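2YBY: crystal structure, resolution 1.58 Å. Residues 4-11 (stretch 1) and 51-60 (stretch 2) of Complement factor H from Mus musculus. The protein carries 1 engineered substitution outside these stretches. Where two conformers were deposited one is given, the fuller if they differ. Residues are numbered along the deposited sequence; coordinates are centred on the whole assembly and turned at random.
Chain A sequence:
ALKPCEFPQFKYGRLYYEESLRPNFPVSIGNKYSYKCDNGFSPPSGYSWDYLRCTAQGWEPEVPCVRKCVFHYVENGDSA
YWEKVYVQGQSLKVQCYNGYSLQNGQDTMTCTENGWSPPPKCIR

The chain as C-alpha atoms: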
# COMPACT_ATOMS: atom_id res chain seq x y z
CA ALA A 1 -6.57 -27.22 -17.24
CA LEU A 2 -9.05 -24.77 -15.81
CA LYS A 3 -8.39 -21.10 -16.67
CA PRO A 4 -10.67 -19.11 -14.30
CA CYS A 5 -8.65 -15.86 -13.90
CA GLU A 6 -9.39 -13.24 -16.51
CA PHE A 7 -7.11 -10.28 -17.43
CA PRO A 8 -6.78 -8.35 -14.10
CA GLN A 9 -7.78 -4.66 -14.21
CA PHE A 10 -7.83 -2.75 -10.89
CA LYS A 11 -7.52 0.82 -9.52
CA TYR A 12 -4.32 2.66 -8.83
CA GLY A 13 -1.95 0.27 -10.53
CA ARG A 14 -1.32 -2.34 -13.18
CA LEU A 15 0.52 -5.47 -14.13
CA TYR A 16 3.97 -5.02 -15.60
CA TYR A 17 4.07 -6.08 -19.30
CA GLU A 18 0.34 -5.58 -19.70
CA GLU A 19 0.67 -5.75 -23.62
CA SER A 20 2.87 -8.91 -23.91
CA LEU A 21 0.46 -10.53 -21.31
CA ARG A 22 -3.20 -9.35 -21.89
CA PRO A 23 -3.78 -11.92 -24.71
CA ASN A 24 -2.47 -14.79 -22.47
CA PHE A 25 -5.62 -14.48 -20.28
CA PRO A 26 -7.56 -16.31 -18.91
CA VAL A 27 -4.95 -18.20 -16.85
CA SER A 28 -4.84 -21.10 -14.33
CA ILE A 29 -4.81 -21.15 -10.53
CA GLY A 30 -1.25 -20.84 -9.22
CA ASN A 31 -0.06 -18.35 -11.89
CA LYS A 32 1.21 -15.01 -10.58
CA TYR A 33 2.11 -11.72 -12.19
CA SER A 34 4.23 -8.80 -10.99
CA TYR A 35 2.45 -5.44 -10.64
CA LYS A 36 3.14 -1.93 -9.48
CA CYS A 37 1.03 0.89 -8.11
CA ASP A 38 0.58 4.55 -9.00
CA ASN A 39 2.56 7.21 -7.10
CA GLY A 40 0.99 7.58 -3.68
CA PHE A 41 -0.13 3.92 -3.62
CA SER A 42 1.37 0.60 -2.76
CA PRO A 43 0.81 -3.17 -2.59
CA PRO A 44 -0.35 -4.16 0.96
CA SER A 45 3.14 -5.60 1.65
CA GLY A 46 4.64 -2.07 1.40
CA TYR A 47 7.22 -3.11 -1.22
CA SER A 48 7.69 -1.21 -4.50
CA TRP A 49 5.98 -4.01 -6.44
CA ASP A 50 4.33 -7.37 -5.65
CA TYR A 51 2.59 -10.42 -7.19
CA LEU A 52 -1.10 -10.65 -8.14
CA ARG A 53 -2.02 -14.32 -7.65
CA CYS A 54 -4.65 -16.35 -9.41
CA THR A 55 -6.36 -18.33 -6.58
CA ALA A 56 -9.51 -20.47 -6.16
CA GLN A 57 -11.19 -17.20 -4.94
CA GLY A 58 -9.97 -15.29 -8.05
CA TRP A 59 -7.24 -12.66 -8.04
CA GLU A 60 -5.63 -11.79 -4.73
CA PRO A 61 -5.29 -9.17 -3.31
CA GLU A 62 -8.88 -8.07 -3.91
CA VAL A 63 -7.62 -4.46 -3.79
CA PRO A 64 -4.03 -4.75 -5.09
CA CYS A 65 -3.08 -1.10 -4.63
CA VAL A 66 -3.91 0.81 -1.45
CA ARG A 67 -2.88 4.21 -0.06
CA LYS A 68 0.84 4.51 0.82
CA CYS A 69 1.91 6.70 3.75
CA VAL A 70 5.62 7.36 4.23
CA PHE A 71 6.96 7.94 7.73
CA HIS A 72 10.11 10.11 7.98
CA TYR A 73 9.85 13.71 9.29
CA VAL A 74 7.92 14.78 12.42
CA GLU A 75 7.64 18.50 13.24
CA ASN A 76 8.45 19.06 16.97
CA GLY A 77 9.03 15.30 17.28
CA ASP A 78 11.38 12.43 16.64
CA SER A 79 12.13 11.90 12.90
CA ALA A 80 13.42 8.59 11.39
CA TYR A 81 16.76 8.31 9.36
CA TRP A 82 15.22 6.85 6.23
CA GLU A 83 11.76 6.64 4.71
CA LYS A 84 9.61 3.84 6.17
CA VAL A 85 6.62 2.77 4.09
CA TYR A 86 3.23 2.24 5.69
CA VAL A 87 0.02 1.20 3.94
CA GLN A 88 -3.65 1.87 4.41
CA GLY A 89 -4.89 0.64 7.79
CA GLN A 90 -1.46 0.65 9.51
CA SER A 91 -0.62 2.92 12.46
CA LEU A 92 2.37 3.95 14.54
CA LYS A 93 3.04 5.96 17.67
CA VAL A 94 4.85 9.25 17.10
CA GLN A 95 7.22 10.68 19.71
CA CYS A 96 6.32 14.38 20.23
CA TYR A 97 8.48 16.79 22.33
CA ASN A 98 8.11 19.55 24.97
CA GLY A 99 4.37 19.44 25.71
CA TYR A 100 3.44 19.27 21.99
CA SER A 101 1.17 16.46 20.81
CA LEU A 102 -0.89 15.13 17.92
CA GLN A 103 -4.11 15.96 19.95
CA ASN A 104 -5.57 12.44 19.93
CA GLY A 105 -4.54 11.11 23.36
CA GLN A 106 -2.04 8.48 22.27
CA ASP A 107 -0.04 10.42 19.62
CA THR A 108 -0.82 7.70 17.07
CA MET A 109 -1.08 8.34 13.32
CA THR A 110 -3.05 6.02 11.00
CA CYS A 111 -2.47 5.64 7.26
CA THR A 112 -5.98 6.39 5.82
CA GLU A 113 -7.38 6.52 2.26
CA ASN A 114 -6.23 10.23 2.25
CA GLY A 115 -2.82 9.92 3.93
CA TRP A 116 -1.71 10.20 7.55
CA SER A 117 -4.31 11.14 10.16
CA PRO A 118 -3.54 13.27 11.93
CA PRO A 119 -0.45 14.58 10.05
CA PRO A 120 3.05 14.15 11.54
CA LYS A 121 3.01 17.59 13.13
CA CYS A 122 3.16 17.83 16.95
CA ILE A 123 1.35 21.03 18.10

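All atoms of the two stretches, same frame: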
# COMPACT_ATOMS: atom_id res chain seq x y z
N PRO A 4 -9.61 -19.96 -14.84
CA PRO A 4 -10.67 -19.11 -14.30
C PRO A 4 -10.34 -17.64 -14.08
O PRO A 4 -11.26 -16.89 -13.76
CB PRO A 4 -10.97 -19.77 -12.97
CG PRO A 4 -9.67 -20.29 -12.51
CD PRO A 4 -8.90 -20.68 -13.76
N CYS A 5 -9.05 -17.24 -14.18
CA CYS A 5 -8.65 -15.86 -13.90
C CYS A 5 -8.52 -15.05 -15.15
O CYS A 5 -7.59 -15.28 -15.93
CB CYS A 5 -7.35 -15.84 -13.10
SG CYS A 5 -7.53 -16.47 -11.43
N GLU A 6 -9.42 -14.09 -15.33
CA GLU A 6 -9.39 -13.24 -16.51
C GLU A 6 -8.33 -12.13 -16.35
O GLU A 6 -7.76 -11.95 -15.26
CB GLU A 6 -10.79 -12.63 -16.79
CG GLU A 6 -11.86 -13.66 -17.15
CD GLU A 6 -11.76 -14.31 -18.52
OE1 GLU A 6 -11.46 -13.61 -19.50
OE2 GLU A 6 -12.08 -15.52 -18.61
N PHE A 7 -8.09 -11.36 -17.43
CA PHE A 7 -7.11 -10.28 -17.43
C PHE A 7 -7.41 -9.33 -16.25
O PHE A 7 -8.55 -8.85 -16.15
CB PHE A 7 -7.13 -9.53 -18.78
CG PHE A 7 -6.20 -8.34 -18.83
CD1 PHE A 7 -4.84 -8.48 -18.55
CD2 PHE A 7 -6.68 -7.06 -19.09
CE1 PHE A 7 -4.00 -7.37 -18.52
CE2 PHE A 7 -5.84 -5.97 -19.06
CZ PHE A 7 -4.52 -6.13 -18.78
N PRO A 8 -6.48 -9.17 -15.29
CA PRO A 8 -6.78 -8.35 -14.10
C PRO A 8 -6.66 -6.86 -14.33
O PRO A 8 -5.57 -6.38 -14.71
CB PRO A 8 -5.77 -8.84 -13.07
CG PRO A 8 -4.61 -9.26 -13.85
CD PRO A 8 -5.12 -9.74 -15.19
N GLN A 9 -7.76 -6.13 -14.11
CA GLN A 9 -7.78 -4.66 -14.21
C GLN A 9 -8.29 -4.10 -12.89
O GLN A 9 -9.36 -4.48 -12.45
CB GLN A 9 -8.65 -4.21 -15.35
CG GLN A 9 -8.15 -4.81 -16.65
CD GLN A 9 -8.84 -4.24 -17.85
OE1 GLN A 9 -8.47 -3.18 -18.35
NE2 GLN A 9 -9.87 -4.92 -18.33
N PHE A 10 -7.49 -3.24 -12.22
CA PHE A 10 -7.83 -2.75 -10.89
C PHE A 10 -7.40 -1.29 -10.74
O PHE A 10 -6.71 -0.79 -11.62
CB PHE A 10 -7.13 -3.62 -9.83
CG PHE A 10 -5.66 -3.90 -10.07
CD1 PHE A 10 -5.26 -4.97 -10.88
CD2 PHE A 10 -4.68 -3.07 -9.58
CE1 PHE A 10 -3.91 -5.25 -11.08
CE2 PHE A 10 -3.33 -3.31 -9.83
CZ PHE A 10 -2.95 -4.39 -10.59
N LYS A 11 -7.87 -0.58 -9.70
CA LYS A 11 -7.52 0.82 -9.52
C LYS A 11 -6.14 1.03 -8.97
O LYS A 11 -5.62 0.21 -8.21
CB LYS A 11 -8.51 1.55 -8.59
CG LYS A 11 -9.92 1.67 -9.16
CD LYS A 11 -10.73 2.75 -8.43
CE LYS A 11 -10.64 4.10 -9.08
NZ LYS A 11 -11.49 5.10 -8.38
N TYR A 51 3.25 -9.48 -6.30
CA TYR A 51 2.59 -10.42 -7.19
C TYR A 51 1.07 -10.42 -7.00
O TYR A 51 0.59 -10.38 -5.87
CB TYR A 51 3.08 -11.84 -6.96
CG TYR A 51 4.47 -12.11 -7.46
CD1 TYR A 51 4.76 -12.07 -8.82
CD2 TYR A 51 5.51 -12.35 -6.58
CE1 TYR A 51 6.05 -12.32 -9.29
CE2 TYR A 51 6.79 -12.63 -7.03
CZ TYR A 51 7.08 -12.53 -8.38
OH TYR A 51 8.33 -12.83 -8.86
N LEU A 52 0.35 -10.46 -8.11
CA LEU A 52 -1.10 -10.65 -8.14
C LEU A 52 -1.24 -12.14 -8.43
O LEU A 52 -0.65 -12.62 -9.40
CB LEU A 52 -1.75 -9.82 -9.24
CG LEU A 52 -3.27 -9.66 -9.06
CD1 LEU A 52 -3.60 -8.71 -7.93
CD2 LEU A 52 -3.93 -9.23 -10.33
N ARG A 53 -1.94 -12.86 -7.57
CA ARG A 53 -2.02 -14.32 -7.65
C ARG A 53 -3.36 -14.82 -8.05
O ARG A 53 -4.36 -14.39 -7.50
CB ARG A 53 -1.66 -14.93 -6.30
CG ARG A 53 -0.19 -14.69 -5.93
CD ARG A 53 0.11 -15.09 -4.50
NE ARG A 53 1.46 -14.61 -4.14
CZ ARG A 53 2.59 -15.24 -4.40
NH1 ARG A 53 2.59 -16.43 -5.01
NH2 ARG A 53 3.75 -14.70 -4.05
N CYS A 54 -3.38 -15.75 -9.01
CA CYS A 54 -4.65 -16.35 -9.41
C CYS A 54 -4.97 -17.49 -8.42
O CYS A 54 -4.24 -18.47 -8.37
CB CYS A 54 -4.57 -16.88 -10.83
SG CYS A 54 -6.03 -17.85 -11.29
N THR A 55 -6.01 -17.33 -7.59
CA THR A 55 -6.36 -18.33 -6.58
C THR A 55 -7.73 -18.92 -6.88
O THR A 55 -8.44 -18.44 -7.76
CB THR A 55 -6.36 -17.70 -5.17
OG1 THR A 55 -7.59 -17.04 -4.92
CG2 THR A 55 -5.17 -16.82 -4.90
N ALA A 56 -8.17 -19.87 -6.04
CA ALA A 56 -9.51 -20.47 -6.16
C ALA A 56 -10.62 -19.45 -5.84
O ALA A 56 -11.79 -19.69 -6.15
CB ALA A 56 -9.62 -21.67 -5.25
N GLN A 57 -10.26 -18.28 -5.23
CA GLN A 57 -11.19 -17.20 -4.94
C GLN A 57 -11.00 -16.03 -5.95
O GLN A 57 -11.59 -14.97 -5.79
CB GLN A 57 -10.99 -16.73 -3.48
CG GLN A 57 -11.67 -17.67 -2.47
CD GLN A 57 -11.05 -17.69 -1.09
OE1 GLN A 57 -10.30 -16.78 -0.70
NE2 GLN A 57 -11.37 -18.72 -0.31
N GLY A 58 -10.27 -16.29 -7.04
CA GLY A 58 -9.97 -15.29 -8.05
C GLY A 58 -8.68 -14.58 -7.71
O GLY A 58 -7.88 -15.08 -6.92
N TRP A 59 -8.46 -13.42 -8.30
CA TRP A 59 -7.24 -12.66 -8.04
C TRP A 59 -7.15 -12.20 -6.62
O TRP A 59 -8.17 -11.77 -6.04
CB TRP A 59 -7.19 -11.43 -8.94
CG TRP A 59 -7.03 -11.77 -10.38
CD1 TRP A 59 -7.93 -11.60 -11.38
CD2 TRP A 59 -5.84 -12.31 -11.00
NE1 TRP A 59 -7.41 -12.01 -12.58
CE2 TRP A 59 -6.12 -12.45 -12.37
CE3 TRP A 59 -4.58 -12.71 -10.52
CZ2 TRP A 59 -5.21 -13.00 -13.26
CZ3 TRP A 59 -3.66 -13.23 -11.42
CH2 TRP A 59 -3.96 -13.33 -12.77
N GLU A 60 -5.94 -12.29 -6.06
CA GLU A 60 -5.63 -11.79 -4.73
C GLU A 60 -4.33 -10.98 -4.82
O GLU A 60 -3.38 -11.43 -5.47
CB GLU A 60 -5.50 -12.92 -3.69
CG GLU A 60 -6.80 -13.68 -3.49
CD GLU A 60 -6.85 -14.55 -2.25
OE1 GLU A 60 -5.78 -15.02 -1.81
OE2 GLU A 60 -7.97 -14.75 -1.72

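Small extracellular domains often have too few residues to build a conventional hydrophobic core, and they often rely on disulfides, sometimes packed against a tryptophan. The contact between residues 4-11 and 51-60 of mouse complement factor H is a compact example. The first stretch forms no regular helix and approaches the second most closely at Cys-5, whose CA lies 6.0 Å from the CA of Gly-58. The second stretch continues a strand through Thr-55, then reverses in a type I turn from Thr-55 to Gly-58. Paired backbone hydrogen bonds close this hairpin: Thr-55 N to Gly-58 O at 3.0 Å and Gly-58 N to Thr-55 O at 2.9 Å, followed by Arg-53 N to Glu-60 O at 2.9 Å and Glu-60 N to Arg-53 O at 3.0 Å. Gly-58 adopts phi 90° and psi -162°, where a CB would be jammed against the preceding carbonyl oxygen. The turn is further braced by the Thr-55 hydroxyl, which accepts a hydrogen bond from Gln-57 N (3.0 Å to OG1) while Thr-55 OG1 donates to Gly-58 O at 2.8 Å.

On the strand, Leu-52 and Cys-54, alternate residues, point their CA-to-CB bonds toward the first stretch, whereas that of Arg-53 between them points away. The covalent link joins Cys-5 SG to Cys-54 SG at 2.0 Å, with a chi3 of 85°, close to the right angle that disulfides favour.

Trp-59 is the centre of the noncovalent contact, and its indole is engaged on both faces and at its edge. Over one face sits the disulfide sulfur, Cys-5 SG, 4.5 Å from the centroid of the Trp-59 five-membered ring and 14° off its normal. Over the opposite face, Pro-8 CB makes a CH-pi contact, 3.7 Å from the same centroid and 15° off the normal. The indole thus lies between two residues of one irregular segment. The intervening chain passes the ring edge, where Trp-59 NE1 donates a hydrogen bond to Glu-6 O at 2.7 Å, with an angle of 147° at the hydrogen. The acceptor is a backbone carbonyl, and the CA-to-CB bond of Glu-6 points away from the second stretch.

Pro-8 has a second role: its CB also meets Leu-52 CD2 at 3.3 Å, a tight approach. The same methyl lies 4.1 Å from Phe-10 CE1, extending the apolar contact along the first stretch to Phe-10. The principle is economical: one disulfide fixes the segments, and one indole satisfies both its polar group and its faces.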